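Local structure of toll-like receptor 6, Variable lymphocyte receptor B (Mus musculus, 3A79) at residues 146-151 and 167-172; 193-198 and 216-221; 310-315 and 341-346; 359-364 and 384-389. The protein is the ectodomain of an innate immune receptor, fused to part of a hagfish lymphocyte receptor, and probably recognises diacylated bacterial lipopeptides together with a partner receptor. All blocks are in the same frame, centred on the assembly; numbering follows the deposited sequence.

Contact 1 (146-151 and 167-172); sequences TKLTFL and AHLHLS
Leu-148 has CG anti to the backbone N (chi1 -172°), while Leu-171 has CG anti to the carbonyl carbon (chi1 -70°). The two side chains cross obliquely, and Leu-148 CG lies 4.1 Å from Leu-171 CD2. Leu-171 CD2 also reaches Leu-151 CB, at 4.3 Å. It therefore packs against two leucines of segment 146-151. Leu-169 works further back in the chain. Its CD2 rests on Thr-146 CA at 3.8 Å, a side chain against backbone. Its CD1 is more distant from Leu-148 CD2, at 4.4 Å. The one hydrogen bond between the segments is from Ser-172 N to Thr-149 O, 2.8 Å long. The donor sits in the carbonyl plane, on a lone pair. On the more exposed side Ser-172 CB comes 3.7 Å from Thr-149 OG1. His-170 is the centre of an inverse gamma turn, so the chain bends between Leu-169 and Leu-171. Strand 125-127 lies on the other flank of 146-151, where Leu-148 touches Leu-126. The contact belongs wholly to the TLR6 part. Leucines packed inward and a backbone bond where the chain enters successive parallel strands are the marks of the leucine-rich repeat solenoid.

Contact 2 (193-198 and 216-221); sequences IPNTTV and SVNALG. With NAG (2-acetamido-2-deoxy-beta-D-glucopyranose), chain N; NAG (2-acetamido-2-deoxy-beta-D-glucopyranose), chain M.
Ile-193 N bonds to Ser-216 O at 2.8 Å, and segments 193-198 and 216-221 run on in parallel, with further backbone bonds from Thr-196 N to Ala-219 O and from Gly-221 N to Thr-197 O. Thr-196 N to Ala-219 O is the longest of the three, at 3.3 Å. Val-217 CG2 lies against CB and CG2 of Ile-193. Val-217 CG2 is anti to the carbonyl carbon and 3.5 Å from Ile-193 CG2. Leu-220 has CG anti to the backbone N (chi1 -164°), and its CD1 comes 3.3 Å from Thr-196 O. Ala-219 CB packs against Asn-195 CB at 3.8 Å. Asn-195 carries a sugar: its ND2 is joined covalently to C1 of NAG in chain N. Thr-197 completes the Asn-X-Thr sequon. The fit of this sugar against Asn-218 is doubtful in the model. A second sugar, NAG of chain M, shares a hydrogen bond of 2.9 Å between its O6 and Ser-216 OG. Thr-196 OG1 turns back to Pro-194 O and finds its partner within its own segment. Strands 190-196 and 214-220 form a small parallel pair on the TLR6 leucine-rich repeat solenoid, apart from the long run of parallel strands. On one flank Pro-194 and Thr-196 touch Ile-174 of strand 171-178. On another, Ser-216 and Val-217 meet Glu-244 and Leu-245 of helix 235-246.

Contact 3 (310-315 and 341-346); sequences EHVKNQ and TPFIHM. With NAG (2-acetamido-2-deoxy-beta-D-glucopyranose), chain G; NAG (2-acetamido-2-deoxy-beta-D-glucopyranose), chain C.
Val-312 packs against Thr-341, Pro-342 and Phe-343 in a buried, mainly apolar contact. It joins strand 306-314 of the leucine-rich repeat solenoid, in its TLR6 part, to the loop that follows the next parallel strand, 335-339. No hydrogen bond links the two segments. Val-312 and Thr-341 lie side by side and point the same way, with their CG2 methyls 3.5 Å apart. Val-312 CG1 takes another partner, Phe-343 CZ at 4.1 Å, where the two side chains cross at about a right angle. Pro-342 lies against the strand further along, its CG 4.2 Å from Asn-314 CB. The amide of Asn-314 looks elsewhere for its bond: OD1 accepts from Val-316 N.

Glu-310 leaves the backbone away from the loop, and its carboxylate bonds to the glycan. CG anti to the backbone N (chi1 -160°) and an extended chain carry the carboxylate out to the sugars. OE1 accepts from O6 of NAG in chain C at 2.8 Å, and OE2 from N2 of NAG in chain G at 3.0 Å. One carboxylate thus holds two sugars. An alanine here would probably leave that hydroxyl and that acetamido N-H without their acceptors and set the glycan freer to move.

From Pro-342 onward the loop meets the other protein chain; Pro-342 O is hydrogen-bonded to an aromatic side chain there. Thr-341 shapes the loop itself. Its CB sits 3.8 Å above the centre of the Phe-343 ring, and its OG1 accepts from Phe-343 N at 2.8 Å, closing an ST turn.

Contact 4 (359-364 and 384-389); sequences NFTQNV and LQRNGL. With NAG (2-acetamido-2-deoxy-beta-D-glucopyranose), chain C; NAG (2-acetamido-2-deoxy-beta-D-glucopyranose), chain G.
Gln-362 N bonds to Gln-385 O at 2.9 Å, and around this bond the two loops are packed closely. The donor lies in the carbonyl plane. Deeper in, Phe-360 CB meets Leu-384 CD2 at 4.2 Å. Asn-363 and Asn-387 stand side by side and point the same way. They occupy equivalent places in successive turns, consistent with the asparagine ladder of leucine-rich repeats. Both are buried.

The outer side is polar and, at Gln-362, Gln-385 and Arg-386, partly exposed. Arg-386 dominates it. The bend at chi3 (-64°) turns NE, and the guanidinium it carries, back beside Gln-385. NH1 gives one bond to Gln-362 OE1 at 3.0 Å and another to O7 of NAG in chain G at 3.1 Å. NH2 bonds to Gln-385 OE1 at 2.7 Å, from above that carbonyl plane. Thr-361 CG2 lies 3.4 Å above one face of the guanidinium, offset toward its rim. Three bonds and a methyl would restrict the rotation of the group. An alanine in place of Arg-386 would probably leave Gln-362 OE1 and the sugar O7 without this donor and uncover the Thr-361 methyl. The glycan starts close by, with Asn-359 ND2 joined covalently to C1 of NAG in chain C. Thr-361 OG1 bonds to Asn-359 OD1 at 3.1 Å.

All of this is TLR6. Gln-362, Val-364 and Arg-386 also pack on side chains of the other protein chain. Segment 359-364 follows strand 357-359, whose Asn-359 makes backbone hydrogen bonds with Leu-336 and Ile-338 of strand 335-339. Segment 384-389 follows strand 381-383 and leads to helix 394-397.

The four contacts form two pairs along the solenoid. Contacts 1 and 2 have centres 11 Å apart and meet where Ser-172 O lies 2.9 Å from Val-198 N, a probable hydrogen bond. Contacts 3 and 4 are spaced alike and join through Phe-343 O and Val-364 N. Contacts 1 and 3 both reach the long run of parallel strands, while contact 4 lies in loops after it. The first pair is partly buried, the second largely buried. Contact 1 relies on leucines and contact 3 on apolar packing. Contact 2 relies more on backbone bonds, while contact 4 adds polar side chains. Contacts 3 and 4 share two sugars: Glu-310 bonds to both, Arg-386 to one. Both reach the other protein chain.

Contact 1 (146-151 and 167-172)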
# COMPACT_ATOMS: atom_id res chain seq x y z
N THR B 146 1.47 -38.87 40.81
CA THR B 146 1.45 -37.62 41.55
C THR B 146 2.21 -36.49 40.83
O THR B 146 1.82 -35.33 40.91
CB THR B 146 2.01 -37.80 42.97
OG1 THR B 146 3.22 -37.05 43.12
CG2 THR B 146 2.29 -39.29 43.26
N LYS B 147 3.29 -36.84 40.13
CA LYS B 147 4.13 -35.84 39.45
C LYS B 147 3.53 -35.35 38.13
O LYS B 147 4.07 -34.42 37.50
CB LYS B 147 5.56 -36.38 39.22
CG LYS B 147 6.56 -36.24 40.41
CD LYS B 147 7.92 -36.95 40.08
CE LYS B 147 8.75 -37.37 41.33
NZ LYS B 147 8.50 -38.78 41.86
N LEU B 148 2.41 -35.94 37.71
CA LEU B 148 1.84 -35.68 36.39
C LEU B 148 1.32 -34.26 36.20
O LEU B 148 0.58 -33.75 37.03
CB LEU B 148 0.71 -36.67 36.08
CG LEU B 148 0.23 -36.55 34.63
CD1 LEU B 148 1.34 -36.96 33.70
CD2 LEU B 148 -1.04 -37.38 34.37
N THR B 149 1.70 -33.64 35.09
CA THR B 149 1.30 -32.26 34.82
C THR B 149 0.62 -32.07 33.45
O THR B 149 -0.28 -31.23 33.28
CB THR B 149 2.49 -31.30 34.99
OG1 THR B 149 2.03 -30.11 35.62
CG2 THR B 149 3.15 -30.96 33.65
N PHE B 150 1.04 -32.86 32.47
CA PHE B 150 0.38 -32.84 31.17
C PHE B 150 -0.25 -34.19 30.88
O PHE B 150 0.42 -35.22 30.94
CB PHE B 150 1.38 -32.49 30.08
CG PHE B 150 0.82 -32.58 28.70
CD1 PHE B 150 0.59 -31.43 27.96
CD2 PHE B 150 0.53 -33.82 28.13
CE1 PHE B 150 0.07 -31.51 26.69
CE2 PHE B 150 0.01 -33.90 26.85
CZ PHE B 150 -0.21 -32.74 26.13
N LEU B 151 -1.53 -34.17 30.54
CA LEU B 151 -2.26 -35.38 30.19
C LEU B 151 -2.99 -35.20 28.87
O LEU B 151 -3.75 -34.26 28.69
CB LEU B 151 -3.24 -35.74 31.30
CG LEU B 151 -4.03 -37.02 31.06
CD1 LEU B 151 -3.10 -38.12 30.58
CD2 LEU B 151 -4.75 -37.44 32.33
N ALA B 167 -8.33 -36.72 39.29
CA ALA B 167 -8.98 -35.51 39.80
C ALA B 167 -8.23 -34.87 40.96
O ALA B 167 -8.56 -33.76 41.38
CB ALA B 167 -10.39 -35.82 40.21
N HIS B 168 -7.22 -35.55 41.48
CA HIS B 168 -6.48 -35.01 42.61
C HIS B 168 -5.02 -34.71 42.30
O HIS B 168 -4.19 -34.69 43.21
CB HIS B 168 -6.55 -35.97 43.80
CG HIS B 168 -7.92 -36.13 44.37
ND1 HIS B 168 -8.31 -35.53 45.55
CD2 HIS B 168 -8.99 -36.82 43.92
CE1 HIS B 168 -9.56 -35.85 45.80
NE2 HIS B 168 -10.00 -36.63 44.83
N LEU B 169 -4.71 -34.48 41.03
CA LEU B 169 -3.36 -34.10 40.63
C LEU B 169 -3.34 -32.64 40.26
O LEU B 169 -4.37 -32.08 39.86
CB LEU B 169 -2.91 -34.93 39.43
CG LEU B 169 -3.18 -36.42 39.55
CD1 LEU B 169 -3.14 -37.09 38.19
CD2 LEU B 169 -2.19 -37.06 40.51
N HIS B 170 -2.19 -32.00 40.38
CA HIS B 170 -2.10 -30.59 40.05
C HIS B 170 -1.72 -30.40 38.57
O HIS B 170 -0.62 -29.97 38.21
CB HIS B 170 -1.18 -29.85 41.03
CG HIS B 170 -1.73 -29.78 42.42
ND1 HIS B 170 -1.59 -30.82 43.33
CD2 HIS B 170 -2.44 -28.82 43.06
CE1 HIS B 170 -2.18 -30.49 44.46
NE2 HIS B 170 -2.71 -29.29 44.33
N LEU B 171 -2.69 -30.76 37.73
CA LEU B 171 -2.53 -30.74 36.29
C LEU B 171 -2.39 -29.33 35.72
O LEU B 171 -2.96 -28.37 36.25
CB LEU B 171 -3.72 -31.44 35.64
CG LEU B 171 -3.81 -32.95 35.82
CD1 LEU B 171 -5.16 -33.41 35.34
CD2 LEU B 171 -2.69 -33.65 35.06
N SER B 172 -1.64 -29.23 34.62
CA SER B 172 -1.46 -27.97 33.90
C SER B 172 -2.08 -28.00 32.50
O SER B 172 -2.64 -26.99 32.04
CB SER B 172 0.02 -27.60 33.82
OG SER B 172 0.38 -26.81 34.92

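Contact 2 (193-198 and 216-221)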
# COMPACT_ATOMS: atom_id res chain seq x y z
N ILE B 193 -14.48 -32.79 34.01
CA ILE B 193 -13.07 -32.45 33.80
C ILE B 193 -12.35 -32.05 35.09
O ILE B 193 -12.74 -31.08 35.75
CB ILE B 193 -12.90 -31.30 32.79
CG1 ILE B 193 -12.97 -31.82 31.36
CG2 ILE B 193 -11.56 -30.63 32.99
CD1 ILE B 193 -14.37 -31.93 30.82
N PRO B 194 -11.29 -32.79 35.45
CA PRO B 194 -10.51 -32.50 36.66
C PRO B 194 -10.00 -31.07 36.62
O PRO B 194 -9.90 -30.51 35.53
CB PRO B 194 -9.32 -33.47 36.54
CG PRO B 194 -9.80 -34.56 35.64
CD PRO B 194 -10.73 -33.91 34.67
N ASN B 195 -9.70 -30.48 37.77
CA ASN B 195 -9.15 -29.12 37.77
C ASN B 195 -7.86 -29.06 36.96
O ASN B 195 -6.90 -29.78 37.24
CB ASN B 195 -8.91 -28.62 39.20
CG ASN B 195 -9.97 -29.08 40.16
OD1 ASN B 195 -10.40 -30.23 40.11
ND2 ASN B 195 -10.42 -28.18 41.05
N THR B 196 -7.85 -28.22 35.93
CA THR B 196 -6.67 -28.01 35.10
C THR B 196 -6.46 -26.54 34.90
O THR B 196 -7.42 -25.78 34.85
CB THR B 196 -6.84 -28.58 33.69
OG1 THR B 196 -7.58 -29.80 33.73
CG2 THR B 196 -5.50 -28.84 33.07
N THR B 197 -5.20 -26.12 34.78
CA THR B 197 -4.95 -24.77 34.30
C THR B 197 -5.51 -24.59 32.87
O THR B 197 -6.33 -23.70 32.60
CB THR B 197 -3.46 -24.40 34.34
OG1 THR B 197 -3.01 -24.42 35.69
CG2 THR B 197 -3.24 -23.01 33.74
N VAL B 198 -5.09 -25.45 31.95
CA VAL B 198 -5.56 -25.36 30.58
C VAL B 198 -6.39 -26.58 30.19
O VAL B 198 -6.04 -27.71 30.52
CB VAL B 198 -4.39 -25.19 29.60
CG1 VAL B 198 -4.88 -25.14 28.17
CG2 VAL B 198 -3.60 -23.93 29.93
N SER B 216 -18.50 -30.75 32.49
CA SER B 216 -18.28 -29.90 33.65
C SER B 216 -16.80 -29.62 33.91
O SER B 216 -15.92 -30.43 33.59
CB SER B 216 -18.94 -30.52 34.88
OG SER B 216 -20.33 -30.62 34.68
N VAL B 217 -16.53 -28.45 34.48
CA VAL B 217 -15.21 -28.14 35.00
C VAL B 217 -15.40 -27.30 36.25
O VAL B 217 -16.32 -26.50 36.32
CB VAL B 217 -14.37 -27.34 33.98
CG1 VAL B 217 -13.05 -26.91 34.60
CG2 VAL B 217 -14.11 -28.18 32.75
N ASN B 218 -14.52 -27.48 37.23
CA ASN B 218 -14.52 -26.63 38.41
C ASN B 218 -13.54 -25.47 38.23
O ASN B 218 -13.93 -24.33 37.99
CB ASN B 218 -14.15 -27.43 39.66
CG ASN B 218 -14.15 -28.92 39.41
OD1 ASN B 218 -14.85 -29.68 40.10
ND2 ASN B 218 -13.36 -29.37 38.43
N ALA B 219 -12.26 -25.79 38.36
CA ALA B 219 -11.21 -24.78 38.27
C ALA B 219 -10.57 -24.82 36.89
O ALA B 219 -9.97 -25.82 36.52
CB ALA B 219 -10.17 -25.00 39.36
N LEU B 220 -10.68 -23.71 36.15
CA LEU B 220 -10.17 -23.64 34.79
C LEU B 220 -9.58 -22.27 34.49
O LEU B 220 -10.20 -21.26 34.76
CB LEU B 220 -11.28 -23.96 33.79
CG LEU B 220 -10.77 -24.28 32.40
CD1 LEU B 220 -9.68 -25.35 32.51
CD2 LEU B 220 -11.89 -24.73 31.50
N GLY B 221 -8.38 -22.24 33.94
CA GLY B 221 -7.73 -20.98 33.67
C GLY B 221 -7.93 -20.58 32.22
O GLY B 221 -8.12 -19.41 31.89
C1 NAG N . -10.91 -29.16 42.02
C2 NAG N . -10.49 -28.71 43.42
C3 NAG N . -11.05 -29.67 44.47
C4 NAG N . -12.57 -29.70 44.38
C5 NAG N . -13.08 -30.00 42.95
C6 NAG N . -14.57 -29.63 42.87
C7 NAG N . -8.10 -28.32 42.73
C8 NAG N . -7.90 -26.89 42.30
N2 NAG N . -9.05 -28.53 43.65
O3 NAG N . -10.67 -29.26 45.77
O4 NAG N . -13.05 -30.65 45.31
O5 NAG N . -12.34 -29.32 41.94
O6 NAG N . -15.30 -30.15 41.76
O7 NAG N . -7.40 -29.22 42.27
C1 NAG M . -24.59 -31.07 32.82
C2 NAG M . -26.03 -30.76 33.27
C3 NAG M . -26.01 -29.89 34.53
C4 NAG M . -25.27 -30.62 35.64
C5 NAG M . -23.87 -31.10 35.22
C6 NAG M . -23.37 -32.14 36.25
C7 NAG M . -26.77 -30.18 30.94
C8 NAG M . -27.33 -31.38 30.24
N2 NAG M . -26.90 -30.15 32.27
O3 NAG M . -27.32 -29.60 34.95
O4 NAG M . -25.21 -29.76 36.76
O5 NAG M . -23.83 -31.65 33.90
O6 NAG M . -21.98 -32.44 36.23
O7 NAG M . -26.24 -29.27 30.29

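Contact 3 (310-315 and 341-346)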
# COMPACT_ATOMS: atom_id res chain seq x y z
N GLU B 310 -6.94 -12.77 15.11
CA GLU B 310 -5.76 -12.83 14.26
C GLU B 310 -5.92 -13.82 13.13
O GLU B 310 -6.20 -14.99 13.36
CB GLU B 310 -4.49 -13.16 15.05
CG GLU B 310 -3.20 -12.77 14.32
CD GLU B 310 -1.93 -13.22 15.03
OE1 GLU B 310 -1.85 -13.13 16.28
OE2 GLU B 310 -0.99 -13.64 14.31
N HIS B 311 -5.69 -13.35 11.91
CA HIS B 311 -5.80 -14.18 10.72
C HIS B 311 -7.24 -14.43 10.36
O HIS B 311 -7.84 -15.39 10.83
CB HIS B 311 -5.07 -15.51 10.88
CG HIS B 311 -4.91 -16.26 9.60
ND1 HIS B 311 -4.43 -15.67 8.45
CD2 HIS B 311 -5.18 -17.55 9.27
CE1 HIS B 311 -4.41 -16.56 7.48
NE2 HIS B 311 -4.85 -17.71 7.95
N VAL B 312 -7.80 -13.57 9.53
CA VAL B 312 -9.21 -13.66 9.20
C VAL B 312 -9.37 -13.79 7.71
O VAL B 312 -9.00 -12.89 6.96
CB VAL B 312 -9.96 -12.42 9.67
CG1 VAL B 312 -11.43 -12.53 9.30
CG2 VAL B 312 -9.79 -12.24 11.17
N LYS B 313 -9.90 -14.93 7.28
CA LYS B 313 -10.23 -15.14 5.88
C LYS B 313 -11.74 -14.75 5.77
O LYS B 313 -12.53 -15.08 6.65
CB LYS B 313 -9.85 -16.60 5.40
CG LYS B 313 -8.56 -17.33 6.10
CD LYS B 313 -7.91 -18.62 5.35
CE LYS B 313 -6.63 -19.29 6.09
NZ LYS B 313 -5.67 -20.37 5.45
N ASN B 314 -12.14 -13.98 4.75
CA ASN B 314 -13.57 -13.65 4.56
C ASN B 314 -14.13 -14.00 3.17
O ASN B 314 -13.63 -13.54 2.15
CB ASN B 314 -13.85 -12.18 4.90
CG ASN B 314 -15.30 -11.76 4.61
OD1 ASN B 314 -16.14 -12.58 4.24
ND2 ASN B 314 -15.59 -10.48 4.77
N GLN B 315 -15.17 -14.82 3.14
CA GLN B 315 -15.71 -15.36 1.89
C GLN B 315 -16.91 -14.59 1.34
O GLN B 315 -17.37 -14.89 0.24
CB GLN B 315 -16.10 -16.82 2.07
CG GLN B 315 -14.99 -17.68 2.60
CD GLN B 315 -15.39 -19.13 2.70
OE1 GLN B 315 -16.58 -19.47 2.55
NE2 GLN B 315 -14.41 -19.99 2.96
N THR B 341 -6.10 -9.52 8.48
CA THR B 341 -7.42 -9.72 7.92
C THR B 341 -7.50 -8.91 6.64
O THR B 341 -6.64 -8.08 6.38
CB THR B 341 -8.46 -9.14 8.85
OG1 THR B 341 -8.59 -7.74 8.58
CG2 THR B 341 -8.04 -9.33 10.30
N PRO B 342 -8.57 -9.11 5.85
CA PRO B 342 -8.79 -8.30 4.64
C PRO B 342 -9.46 -6.96 4.94
O PRO B 342 -9.83 -6.27 4.00
CB PRO B 342 -9.77 -9.14 3.82
CG PRO B 342 -10.05 -10.38 4.63
CD PRO B 342 -9.61 -10.12 6.02
N PHE B 343 -9.61 -6.59 6.22
CA PHE B 343 -10.38 -5.39 6.56
C PHE B 343 -9.74 -4.12 6.00
O PHE B 343 -8.51 -3.99 5.98
CB PHE B 343 -10.61 -5.28 8.07
CG PHE B 343 -11.33 -6.45 8.67
CD1 PHE B 343 -12.07 -7.31 7.87
CD2 PHE B 343 -11.27 -6.69 10.03
CE1 PHE B 343 -12.73 -8.40 8.42
CE2 PHE B 343 -11.94 -7.78 10.58
CZ PHE B 343 -12.67 -8.64 9.78
N ILE B 344 -10.57 -3.19 5.54
CA ILE B 344 -10.10 -1.96 4.90
C ILE B 344 -10.27 -0.73 5.78
O ILE B 344 -9.88 0.38 5.39
CB ILE B 344 -10.88 -1.71 3.60
CG1 ILE B 344 -12.37 -1.63 3.89
CG2 ILE B 344 -10.62 -2.81 2.60
CD1 ILE B 344 -13.21 -1.34 2.66
N HIS B 345 -10.83 -0.93 6.97
CA HIS B 345 -11.29 0.18 7.80
C HIS B 345 -11.75 -0.24 9.19
O HIS B 345 -11.96 -1.43 9.45
CB HIS B 345 -12.45 0.89 7.10
CG HIS B 345 -12.69 2.29 7.58
ND1 HIS B 345 -11.86 3.33 7.26
CD2 HIS B 345 -13.66 2.81 8.36
CE1 HIS B 345 -12.31 4.44 7.82
NE2 HIS B 345 -13.40 4.15 8.50
N MET B 346 -11.89 0.73 10.08
CA MET B 346 -12.61 0.53 11.33
C MET B 346 -13.43 1.78 11.61
O MET B 346 -12.96 2.91 11.45
CB MET B 346 -11.66 0.22 12.50
CG MET B 346 -12.33 0.03 13.86
SD MET B 346 -13.62 -1.24 13.88
CE MET B 346 -12.81 -2.63 13.07
C1 NAG G . 1.73 -11.27 16.71
C2 NAG G . 2.15 -11.92 15.38
C3 NAG G . 2.31 -13.42 15.50
C4 NAG G . 3.27 -13.74 16.65
C5 NAG G . 2.68 -13.16 17.93
C6 NAG G . 3.61 -13.35 19.12
C7 NAG G . 1.62 -10.80 13.29
C8 NAG G . 0.68 -10.72 12.11
N2 NAG G . 1.26 -11.62 14.28
O3 NAG G . 2.71 -13.99 14.26
O4 NAG G . 3.46 -15.14 16.75
O5 NAG G . 2.45 -11.77 17.82
O6 NAG G . 4.74 -12.52 18.96
O7 NAG G . 2.66 -10.13 13.34
C1 NAG C . -0.41 -6.51 17.74
C2 NAG C . 0.62 -7.00 18.76
C3 NAG C . 1.57 -8.07 18.22
C4 NAG C . 0.88 -9.12 17.34
C5 NAG C . -0.12 -8.46 16.39
C6 NAG C . -0.95 -9.52 15.69
C7 NAG C . 1.38 -5.45 20.49
C8 NAG C . 2.35 -4.36 20.85
N2 NAG C . 1.42 -5.88 19.22
O3 NAG C . 2.24 -8.70 19.30
O4 NAG C . 1.90 -9.84 16.63
O5 NAG C . -1.01 -7.61 17.09
O6 NAG C . -1.42 -10.43 16.66
O7 NAG C . 0.60 -5.89 21.34

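Contact 4 (359-364 and 384-389)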
# COMPACT_ATOMS: atom_id res chain seq x y z
N ASN B 359 -5.00 -2.44 18.41
CA ASN B 359 -3.92 -3.07 17.64
C ASN B 359 -4.51 -3.68 16.39
O ASN B 359 -5.03 -4.79 16.42
CB ASN B 359 -3.21 -4.13 18.50
CG ASN B 359 -2.12 -4.90 17.75
OD1 ASN B 359 -1.95 -4.75 16.54
ND2 ASN B 359 -1.38 -5.74 18.49
N PHE B 360 -4.46 -2.94 15.29
CA PHE B 360 -4.94 -3.43 14.00
C PHE B 360 -3.78 -3.68 13.06
O PHE B 360 -3.63 -2.99 12.05
CB PHE B 360 -5.91 -2.42 13.38
CG PHE B 360 -7.10 -2.12 14.26
CD1 PHE B 360 -7.18 -0.93 14.96
CD2 PHE B 360 -8.13 -3.05 14.39
CE1 PHE B 360 -8.27 -0.66 15.76
CE2 PHE B 360 -9.22 -2.78 15.19
CZ PHE B 360 -9.30 -1.58 15.88
N THR B 361 -2.96 -4.67 13.40
CA THR B 361 -1.77 -5.00 12.62
C THR B 361 -2.10 -5.76 11.34
O THR B 361 -2.97 -6.63 11.31
CB THR B 361 -0.76 -5.84 13.43
OG1 THR B 361 0.09 -4.98 14.20
CG2 THR B 361 0.11 -6.66 12.50
N GLN B 362 -1.39 -5.41 10.27
CA GLN B 362 -1.44 -6.17 9.03
C GLN B 362 -2.85 -6.35 8.47
O GLN B 362 -3.32 -7.47 8.27
CB GLN B 362 -0.77 -7.52 9.21
CG GLN B 362 -0.52 -8.26 7.90
CD GLN B 362 0.29 -9.52 8.10
OE1 GLN B 362 1.25 -9.53 8.86
NE2 GLN B 362 -0.11 -10.59 7.42
N ASN B 363 -3.53 -5.24 8.21
CA ASN B 363 -4.78 -5.30 7.49
C ASN B 363 -4.60 -4.49 6.23
O ASN B 363 -3.52 -4.46 5.65
CB ASN B 363 -5.91 -4.73 8.34
CG ASN B 363 -6.07 -5.45 9.65
OD1 ASN B 363 -6.04 -4.83 10.71
ND2 ASN B 363 -6.21 -6.77 9.58
N VAL B 364 -5.66 -3.81 5.81
CA VAL B 364 -5.58 -2.92 4.67
C VAL B 364 -6.25 -1.59 5.02
O VAL B 364 -7.02 -1.03 4.23
CB VAL B 364 -6.21 -3.56 3.41
CG1 VAL B 364 -5.69 -2.88 2.14
CG2 VAL B 364 -5.91 -5.07 3.37
N LEU B 384 -1.19 0.60 14.19
CA LEU B 384 -1.65 0.47 12.81
C LEU B 384 -0.55 -0.09 11.89
O LEU B 384 -0.60 0.06 10.66
CB LEU B 384 -2.18 1.83 12.34
CG LEU B 384 -3.47 2.20 13.10
CD1 LEU B 384 -3.71 3.69 13.13
CD2 LEU B 384 -4.69 1.49 12.50
N GLN B 385 0.43 -0.75 12.49
CA GLN B 385 1.54 -1.33 11.75
C GLN B 385 1.14 -2.31 10.65
O GLN B 385 0.33 -3.21 10.86
CB GLN B 385 2.49 -2.03 12.72
CG GLN B 385 3.27 -3.15 12.10
CD GLN B 385 4.44 -3.57 12.97
OE1 GLN B 385 5.22 -4.47 12.60
NE2 GLN B 385 4.58 -2.92 14.12
N ARG B 386 1.72 -2.14 9.48
CA ARG B 386 1.51 -3.03 8.34
C ARG B 386 0.16 -2.82 7.65
O ARG B 386 -0.57 -3.78 7.38
CB ARG B 386 1.73 -4.50 8.71
CG ARG B 386 3.02 -5.10 8.15
CD ARG B 386 3.38 -6.39 8.85
NE ARG B 386 3.66 -6.16 10.26
CZ ARG B 386 3.43 -7.04 11.23
NH1 ARG B 386 2.91 -8.23 10.94
NH2 ARG B 386 3.72 -6.74 12.50
N ASN B 387 -0.16 -1.56 7.36
CA ASN B 387 -1.36 -1.21 6.62
C ASN B 387 -1.06 -0.30 5.42
O ASN B 387 0.07 -0.25 4.94
CB ASN B 387 -2.39 -0.59 7.56
CG ASN B 387 -2.94 -1.60 8.56
OD1 ASN B 387 -2.47 -1.69 9.70
ND2 ASN B 387 -3.92 -2.38 8.12
N GLY B 388 -2.08 0.41 4.94
CA GLY B 388 -1.91 1.26 3.77
C GLY B 388 -2.02 2.75 4.03
O GLY B 388 -2.51 3.48 3.17
N LEU B 389 -1.57 3.22 5.19
CA LEU B 389 -1.68 4.64 5.51
C LEU B 389 -0.81 5.50 4.60
O LEU B 389 0.41 5.38 4.62
CB LEU B 389 -1.29 4.91 6.97
CG LEU B 389 -2.07 4.24 8.08
CD1 LEU B 389 -1.89 4.99 9.39
CD2 LEU B 389 -3.52 4.19 7.69
C1 NAG C . -0.41 -6.51 17.74
C2 NAG C . 0.62 -7.00 18.76
C3 NAG C . 1.57 -8.07 18.22
C4 NAG C . 0.88 -9.12 17.34
C5 NAG C . -0.12 -8.46 16.39
C6 NAG C . -0.95 -9.52 15.69
C7 NAG C . 1.38 -5.45 20.49
C8 NAG C . 2.35 -4.36 20.85
N2 NAG C . 1.42 -5.88 19.22
O3 NAG C . 2.24 -8.70 19.30
O4 NAG C . 1.90 -9.84 16.63
O5 NAG C . -1.01 -7.61 17.09
O6 NAG C . -1.42 -10.43 16.66
O7 NAG C . 0.60 -5.89 21.34
C1 NAG G . 1.73 -11.27 16.71
C2 NAG G . 2.15 -11.92 15.38
C3 NAG G . 2.31 -13.42 15.50
C4 NAG G . 3.27 -13.74 16.65
C5 NAG G . 2.68 -13.16 17.93
C6 NAG G . 3.61 -13.35 19.12
C7 NAG G . 1.62 -10.80 13.29
C8 NAG G . 0.68 -10.72 12.11
N2 NAG G . 1.26 -11.62 14.28
O3 NAG G . 2.71 -13.99 14.26
O4 NAG G . 3.46 -15.14 16.75
O5 NAG G . 2.45 -11.77 17.82
O6 NAG G . 4.74 -12.52 18.96
O7 NAG G . 2.66 -10.13 13.34